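Local coordinates for protein beta-lactamase II (PDB 6V72) that probably hydrolyses the ring of beta-lactam antibiotics to a substituted beta-amino acid, as a zinc-dependent class B enzyme of the metallo-beta-lactamase superfamily, at residues 162-167 with 183-188; 54-59 with 154-159. All coordinates share one frame; numbering follows the deposited sequence.

Overall arrangement
From the N terminus the chain first lays down one side of the large sheet, strands 20-22 to 49-58, the last of which supplies the first half of interaction 2. The remaining strands of that sheet and helices 71-84, 105-110 and 147-153 follow before 154-159 comes back onto it, so interaction 2 closes a long loop of 94 residues and joins the two sheets face to face. Strand 157-159 then runs on into the loop holding 162-167. Interaction 1 closes a much shorter loop, through strands 171-174 and 179-181, at the zinc-site end of the second sheet. The two loops follow one another without nesting or crossing, and the contacts lie about 20 Å apart, centre to centre, on opposite sides of the chain's centre.

Interaction 1 of 2, residues 162-167 with 183-188; sequences GGAHTR and GCMIKA
The imidazole of H165 lies across C184, with one ring face turned to the cysteine CB. C184 CB sits 3.8 Å from the centroid of the H165 ring and 20° off the normal, a CH-pi contact displaced toward CD2 at the ring's rim. C184 SG stands farther off and oblique, 4.8 Å from the centroid of the H165 ring. H165 CG is anti to the backbone N (chi1 176°), which carries the ring over C184. Beside it A164 CB meets CG of the selenomethionine M185, in one of two conformers and so less certain. The K187 chain, bent at chi2, crosses the H165 side chain at about a right angle. K187 NZ gives a hydrogen bond of 2.7 Å to C184 O, tilted 20° from the carbonyl plane. A water in the plane of the imidazole lies 2.7 Å from H165 ND1 and takes a weak bond from K187 NZ, a loose water-mediated link between the two loops. Y205 of helix 205-215 touches H165. Both H165 and C184 bind zinc in this protein, at different metal positions; neither holds zinc in this chain. Each loop thus contributes a ligand to the active-site metal centre characteristic of class B metallo-beta-lactamases; H96 and H226 are among the others.

Interaction 2 of 2, residues 54-59 with 154-159; sequences LLVVNG and APLRLY. With EDO (1,2-ethanediol), chain K.
Two beta-sheets face each other in the alpha-beta/beta-alpha sandwich of the metallo-beta-lactamase superfamily, and V56, N58, P155 and L156 meet at one border of that interface. V56, on strand 49-58, splits its two methyls between two partners. V56 CG1, anti to the backbone N (chi1 178°), meets P155 CG tip to tip at 4.1 Å; V56 CG2 reaches L156 CD2 at 4.2 Å, the two side chains slanting across each other. L156 also touches I63 and V65 of strand 61-65 and V172 and L174 of strand 171-174, bridging the sheets. Toward the end of the strand, N58 swings its amide past the proline, the two side chains running in opposite directions, and P155 CD lies 3.8 Å from N58 ND2. N58 ND2 donates to A154 O at 2.9 Å, with an N-H...O angle of 149°. The acceptor is nearly in the amide plane of N58, yet the donor stands 43° out of the carbonyl plane of A154, above it. The accepting carbonyl belongs to the cis peptide that leads into P155. A molecule of 1,2-ethanediol, probably from the crystallisation liquor, tucks in beside the valine and proline: its C2 is 3.6 Å from V56 CG1, and its O1 donates to V57 O at 2.9 Å. The chemistry is thus divided, with non-directional apolar contacts of V56 with P155 and L156 and, at the partly exposed border, one bent amide-to-carbonyl bond that ties the loop with the cis peptide bond before P155 directionally to the strand.

Interaction 1 of 2, residues 162-167 with 183-188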
ATOM      1  N   GLY A 162       6.293  18.820   5.681  1.00 12.75           N
ATOM      2  CA  GLY A 162       4.851  18.691   5.720  1.00 14.31           C
ATOM      3  C   GLY A 162       4.439  17.233   5.777  1.00 12.00           C
ATOM      4  O   GLY A 162       5.255  16.317   5.654  1.00 13.91           O
ATOM      5  N   GLY A 163       3.133  17.028   5.932  1.00 14.51           N
ATOM      6  CA  GLY A 163       2.610  15.675   6.046  1.00 14.99           C
ATOM      7  C   GLY A 163       2.752  14.890   4.752  1.00 13.81           C
ATOM      8  O   GLY A 163       2.601  15.419   3.650  1.00 14.03           O
ATOM      9  N   ALA A 164       3.022  13.599   4.889  1.00 12.07           N
ATOM     10  CA  ALA A 164       3.121  12.755   3.705  1.00 12.59           C
ATOM     11  C   ALA A 164       2.892  11.310   4.131  1.00 11.78           C
ATOM     12  O   ALA A 164       1.748  10.911   4.343  1.00 15.60           O
ATOM     13  CB  ALA A 164       4.469  12.948   3.011  1.00 13.37           C
ATOM     14  N   HIS A 165       3.964  10.533   4.310  1.00 13.17           N
ATOM     15  CA  HIS A 165       3.789   9.153   4.756  1.00 13.82           C
ATOM     16  C   HIS A 165       3.164   9.114   6.148  1.00 16.03           C
ATOM     17  O   HIS A 165       2.318   8.247   6.451  1.00 16.22           O
ATOM     18  CB  HIS A 165       5.129   8.427   4.734  1.00 17.06           C
ATOM     19  CG  HIS A 165       5.079   7.031   5.270  1.00 24.08           C
ATOM     20  ND1 HIS A 165       4.751   5.947   4.486  1.00 28.52           N
ATOM     21  CD2 HIS A 165       5.346   6.537   6.504  1.00 27.31           C
ATOM     22  CE1 HIS A 165       4.800   4.845   5.218  1.00 28.84           C
ATOM     23  NE2 HIS A 165       5.156   5.177   6.448  1.00 30.91           N
ATOM     24  N   THR A 166       3.559  10.056   7.001  1.00 14.29           N
ATOM     25  CA  THR A 166       2.886  10.370   8.251  1.00 14.95           C
ATOM     26  C   THR A 166       2.762  11.880   8.366  1.00 13.18           C
ATOM     27  O   THR A 166       3.405  12.629   7.639  1.00 15.60           O
ATOM     28  CB  THR A 166       3.638   9.825   9.469  1.00 18.41           C
ATOM     29  OG1 THR A 166       4.928  10.453   9.537  1.00 21.23           O
ATOM     30  CG2 THR A 166       3.808   8.337   9.366  1.00 21.87           C
ATOM     31  N   ARG A 167       1.961  12.329   9.337  1.00 15.26           N
ATOM     32  CA  ARG A 167       1.766  13.765   9.525  1.00 15.31           C
ATOM     33  C   ARG A 167       3.074  14.460   9.865  1.00 16.41           C
ATOM     34  O   ARG A 167       3.308  15.609   9.462  1.00 19.04           O
ATOM     35  CB  ARG A 167       0.748  14.025  10.642  1.00 17.42           C
ATOM     36  CG  ARG A 167       0.346  15.510  10.786  1.00 21.76           C
ATOM     37  CD  ARG A 167      -0.499  15.783  12.035  1.00 24.66           C
ATOM     38  NE  ARG A 167       0.264  15.463  13.240  1.00 24.93           N
ATOM     39  CZ  ARG A 167      -0.251  15.317  14.460  1.00 24.57           C
ATOM     40  NH1 ARG A 167      -1.562  15.496  14.664  1.00 24.62           N
ATOM     41  NH2 ARG A 167       0.560  14.998  15.473  1.00 25.80           N
ATOM     42  N   GLY A 183      13.732   9.476   4.347  1.00 14.36           N
ATOM     43  CA  GLY A 183      12.963   8.676   5.287  1.00 14.94           C
ATOM     44  C   GLY A 183      11.954   7.770   4.595  1.00 16.86           C
ATOM     45  O   GLY A 183      12.216   7.197   3.542  1.00 16.85           O
ATOM     46  N   CYS A 184      10.776   7.622   5.203  1.00 16.54           N
ATOM     47  CA  CYS A 184       9.743   6.770   4.635  1.00 17.90           C
ATOM     48  C   CYS A 184       8.886   7.481   3.609  1.00 16.42           C
ATOM     49  O   CYS A 184       8.012   6.845   3.013  1.00 20.29           O
ATOM     50  CB  CYS A 184       8.837   6.210   5.722  1.00 24.72           C
ATOM     51  SG  CYS A 184       9.572   4.820   6.672  1.00 33.08           S
HETATM   52  N   MSE A 185       9.130   8.758   3.373  0.60 14.66           N
HETATM   53  CA  MSE A 185       8.317   9.517   2.459  0.60 15.14           C
HETATM   54  C   MSE A 185       8.707   9.265   1.000  0.60 12.35           C
HETATM   55  O   MSE A 185       7.855   9.275   0.111  0.60 13.42           O
HETATM   56  CB  MSE A 185       8.444  10.981   2.823  0.60 21.59           C
HETATM   57  CG  MSE A 185       7.938  11.956   1.834  0.60 31.17           C
HETATM   58 SE   MSE A 185       8.263  13.668   2.691  0.60 42.76          SE
HETATM   59  CE  MSE A 185       9.032  13.090   4.386  0.60 42.81           C
ATOM     60  N   ILE A 186      10.002   9.029   0.765  1.00 13.60           N
ATOM     61  CA  ILE A 186      10.549   8.874  -0.580  1.00 13.36           C
ATOM     62  C   ILE A 186      10.661   7.393  -0.889  1.00 12.38           C
ATOM     63  O   ILE A 186      11.144   6.604  -0.051  1.00 15.56           O
ATOM     64  CB  ILE A 186      11.913   9.581  -0.706  1.00 14.34           C
ATOM     65  CG1 ILE A 186      11.755  11.081  -0.429  1.00 14.66           C
ATOM     66  CG2 ILE A 186      12.544   9.365  -2.098  1.00 16.57           C
ATOM     67  CD1 ILE A 186      10.895  11.829  -1.468  1.00 16.91           C
ATOM     68  N   LYS A 187      10.178   7.014  -2.071  1.00 13.37           N
ATOM     69  CA  LYS A 187      10.196   5.654  -2.583  1.00 15.16           C
ATOM     70  C   LYS A 187      11.092   5.577  -3.805  1.00 16.91           C
ATOM     71  O   LYS A 187      11.511   6.596  -4.363  1.00 15.06           O
ATOM     72  CB  LYS A 187       8.792   5.191  -2.981  1.00 19.89           C
ATOM     73  CG  LYS A 187       7.725   5.382  -1.958  1.00 25.19           C
ATOM     74  CD  LYS A 187       8.106   4.853  -0.600  1.00 26.82           C
ATOM     75  CE  LYS A 187       6.870   4.851   0.253  1.00 32.06           C
ATOM     76  NZ  LYS A 187       7.171   4.692   1.688  1.00 33.90           N
ATOM     77  N   ALA A 188      11.294   4.350  -4.274  1.00 17.19           N
ATOM     78  CA  ALA A 188      12.288   4.103  -5.311  1.00 15.95           C
ATOM     79  C   ALA A 188      11.849   4.706  -6.639  1.00 16.40           C
ATOM     80  O   ALA A 188      10.658   4.888  -6.897  1.00 16.50           O
ATOM     81  CB  ALA A 188      12.521   2.602  -5.479  1.00 18.91           C
TER
HETATM   82  O   HOH W   1       4.464   6.336   1.861  1.00 25.88           O

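Interaction 2 of 2, residues 54-59 with 154-159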
ATOM      1  N   LEU A  54      21.263   6.283   8.760  1.00 12.57           N
ATOM      2  CA  LEU A  54      22.604   6.819   8.545  1.00 12.63           C
ATOM      3  C   LEU A  54      23.380   6.859   9.847  1.00 12.85           C
ATOM      4  O   LEU A  54      22.809   6.914  10.934  1.00 13.85           O
ATOM      5  CB  LEU A  54      22.582   8.247   7.960  1.00 14.10           C
ATOM      6  CG  LEU A  54      21.770   8.486   6.683  1.00 14.24           C
ATOM      7  CD1 LEU A  54      21.778   9.960   6.319  1.00 16.55           C
ATOM      8  CD2 LEU A  54      22.342   7.639   5.568  1.00 16.69           C
ATOM      9  N   LEU A  55      24.702   6.813   9.708  1.00 13.37           N
ATOM     10  CA  LEU A  55      25.621   7.066  10.806  1.00 13.29           C
ATOM     11  C   LEU A  55      26.648   8.056  10.275  1.00 14.78           C
ATOM     12  O   LEU A  55      27.361   7.751   9.311  1.00 16.55           O
ATOM     13  CB  LEU A  55      26.254   5.753  11.283  1.00 16.45           C
ATOM     14  CG  LEU A  55      27.070   5.736  12.550  1.00 20.15           C
ATOM     15  CD1 LEU A  55      26.228   5.988  13.800  1.00 17.67           C
ATOM     16  CD2 LEU A  55      27.728   4.361  12.625  1.00 21.78           C
ATOM     17  N   VAL A  56      26.682   9.260  10.847  1.00 13.77           N
ATOM     18  CA  VAL A  56      27.440  10.376  10.284  1.00 14.27           C
ATOM     19  C   VAL A  56      28.514  10.790  11.276  1.00 14.70           C
ATOM     20  O   VAL A  56      28.208  11.118  12.427  1.00 17.42           O
ATOM     21  CB  VAL A  56      26.519  11.568   9.951  1.00 14.54           C
ATOM     22  CG1 VAL A  56      27.342  12.755   9.413  1.00 19.99           C
ATOM     23  CG2 VAL A  56      25.448  11.136   8.962  1.00 14.83           C
ATOM     24  N   VAL A  57      29.765  10.819  10.813  1.00 15.69           N
ATOM     25  CA  VAL A  57      30.887  11.228  11.650  1.00 18.05           C
ATOM     26  C   VAL A  57      30.887  12.740  11.840  1.00 19.05           C
ATOM     27  O   VAL A  57      30.736  13.513  10.887  1.00 20.98           O
ATOM     28  CB  VAL A  57      32.209  10.762  11.029  1.00 20.20           C
ATOM     29  CG1 VAL A  57      33.402  11.385  11.789  1.00 21.03           C
ATOM     30  CG2 VAL A  57      32.286   9.231  11.009  1.00 20.43           C
ATOM     31  N   ASN A  58      31.097  13.169  13.081  1.00 18.02           N
ATOM     32  CA  ASN A  58      31.388  14.571  13.383  1.00 17.46           C
ATOM     33  C   ASN A  58      32.499  14.583  14.428  1.00 21.33           C
ATOM     34  O   ASN A  58      32.237  14.347  15.610  1.00 21.17           O
ATOM     35  CB  ASN A  58      30.156  15.304  13.891  1.00 18.08           C
ATOM     36  CG  ASN A  58      30.444  16.761  14.227  1.00 19.73           C
ATOM     37  OD1 ASN A  58      31.586  17.133  14.510  1.00 21.91           O
ATOM     38  ND2 ASN A  58      29.410  17.594  14.205  1.00 20.59           N
ATOM     39  N   GLY A  59      33.726  14.872  13.989  1.00 22.25           N
ATOM     40  CA  GLY A  59      34.833  14.914  14.924  1.00 23.09           C
ATOM     41  C   GLY A  59      35.072  13.533  15.480  1.00 24.64           C
ATOM     42  O   GLY A  59      35.257  12.569  14.732  1.00 26.90           O
ATOM     43  N   ALA A 154      24.145  18.802  13.617  1.00 13.50           N
ATOM     44  CA  ALA A 154      25.056  19.222  12.559  1.00 14.30           C
ATOM     45  C   ALA A 154      26.151  18.172  12.373  1.00 15.41           C
ATOM     46  O   ALA A 154      26.645  17.610  13.360  1.00 18.36           O
ATOM     47  CB  ALA A 154      25.674  20.582  12.912  1.00 17.24           C
ATOM     48  N   PRO A 155      26.584  17.895  11.128  1.00 14.55           N
ATOM     49  CA  PRO A 155      26.285  18.613   9.883  1.00 15.33           C
ATOM     50  C   PRO A 155      24.970  18.267   9.214  1.00 15.11           C
ATOM     51  O   PRO A 155      24.676  18.861   8.192  1.00 15.91           O
ATOM     52  CB  PRO A 155      27.448  18.217   8.974  1.00 18.15           C
ATOM     53  CG  PRO A 155      27.782  16.818   9.438  1.00 18.41           C
ATOM     54  CD  PRO A 155      27.655  16.898  10.944  1.00 16.61           C
ATOM     55  N   LEU A 156      24.197  17.340   9.769  1.00 14.19           N
ATOM     56  CA  LEU A 156      22.878  17.088   9.206  1.00 13.66           C
ATOM     57  C   LEU A 156      22.041  18.353   9.267  1.00 14.16           C
ATOM     58  O   LEU A 156      22.037  19.070  10.277  1.00 17.62           O
ATOM     59  CB  LEU A 156      22.165  15.971   9.964  1.00 16.42           C
ATOM     60  CG  LEU A 156      22.795  14.592   9.772  1.00 17.75           C
ATOM     61  CD1 LEU A 156      22.326  13.685  10.886  1.00 23.75           C
ATOM     62  CD2 LEU A 156      22.477  13.983   8.401  1.00 18.78           C
ATOM     63  N   ARG A 157      21.324  18.626   8.188  1.00 12.72           N
ATOM     64  CA  ARG A 157      20.337  19.695   8.175  1.00 12.83           C
ATOM     65  C   ARG A 157      18.964  19.047   8.206  1.00 12.74           C
ATOM     66  O   ARG A 157      18.628  18.249   7.324  1.00 14.42           O
ATOM     67  CB  ARG A 157      20.517  20.588   6.954  1.00 15.45           C
ATOM     68  CG  ARG A 157      21.884  21.275   6.936  1.00 16.31           C
ATOM     69  CD  ARG A 157      22.081  22.215   8.110  1.00 20.70           C
ATOM     70  NE  ARG A 157      23.217  23.105   7.867  1.00 20.73           N
ATOM     71  CZ  ARG A 157      24.353  23.099   8.564  1.00 20.12           C
ATOM     72  NH1 ARG A 157      25.321  23.934   8.232  1.00 20.01           N
ATOM     73  NH2 ARG A 157      24.520  22.285   9.599  1.00 19.39           N
ATOM     74  N   LEU A 158      18.195  19.354   9.238  1.00 13.06           N
ATOM     75  CA  LEU A 158      16.887  18.734   9.449  1.00 12.89           C
ATOM     76  C   LEU A 158      15.780  19.585   8.837  1.00 11.78           C
ATOM     77  O   LEU A 158      15.722  20.793   9.084  1.00 11.76           O
ATOM     78  CB  LEU A 158      16.613  18.590  10.941  1.00 14.98           C
ATOM     79  CG  LEU A 158      17.232  17.435  11.701  1.00 20.64           C
ATOM     80  CD1 LEU A 158      18.653  17.174  11.338  1.00 21.75           C
ATOM     81  CD2 LEU A 158      17.093  17.785  13.171  1.00 24.77           C
ATOM     82  N   TYR A 159      14.885  18.946   8.081  1.00 11.32           N
ATOM     83  CA  TYR A 159      13.852  19.651   7.333  1.00  9.68           C
ATOM     84  C   TYR A 159      12.514  18.936   7.486  1.00 11.56           C
ATOM     85  O   TYR A 159      12.406  17.737   7.195  1.00 12.19           O
ATOM     86  CB  TYR A 159      14.228  19.738   5.843  1.00 11.61           C
ATOM     87  CG  TYR A 159      13.210  20.524   5.050  1.00 11.72           C
ATOM     88  CD1 TYR A 159      13.103  21.899   5.193  1.00 12.82           C
ATOM     89  CD2 TYR A 159      12.344  19.884   4.164  1.00 14.82           C
ATOM     90  CE1 TYR A 159      12.163  22.615   4.476  1.00 13.76           C
ATOM     91  CE2 TYR A 159      11.410  20.580   3.451  1.00 14.88           C
ATOM     92  CZ  TYR A 159      11.315  21.944   3.598  1.00 14.02           C
ATOM     93  OH  TYR A 159      10.366  22.647   2.858  1.00 16.70           O
TER
HETATM   94  C1  EDO K 310      30.842  13.284   7.331  1.00 24.71           C
HETATM   95  O1  EDO K 310      31.912  13.471   8.275  1.00 25.69           O
HETATM   96  C2  EDO K 310      29.854  14.445   7.430  1.00 25.65           C
HETATM   97  O2  EDO K 310      30.515  15.683   7.154  1.00 28.54           O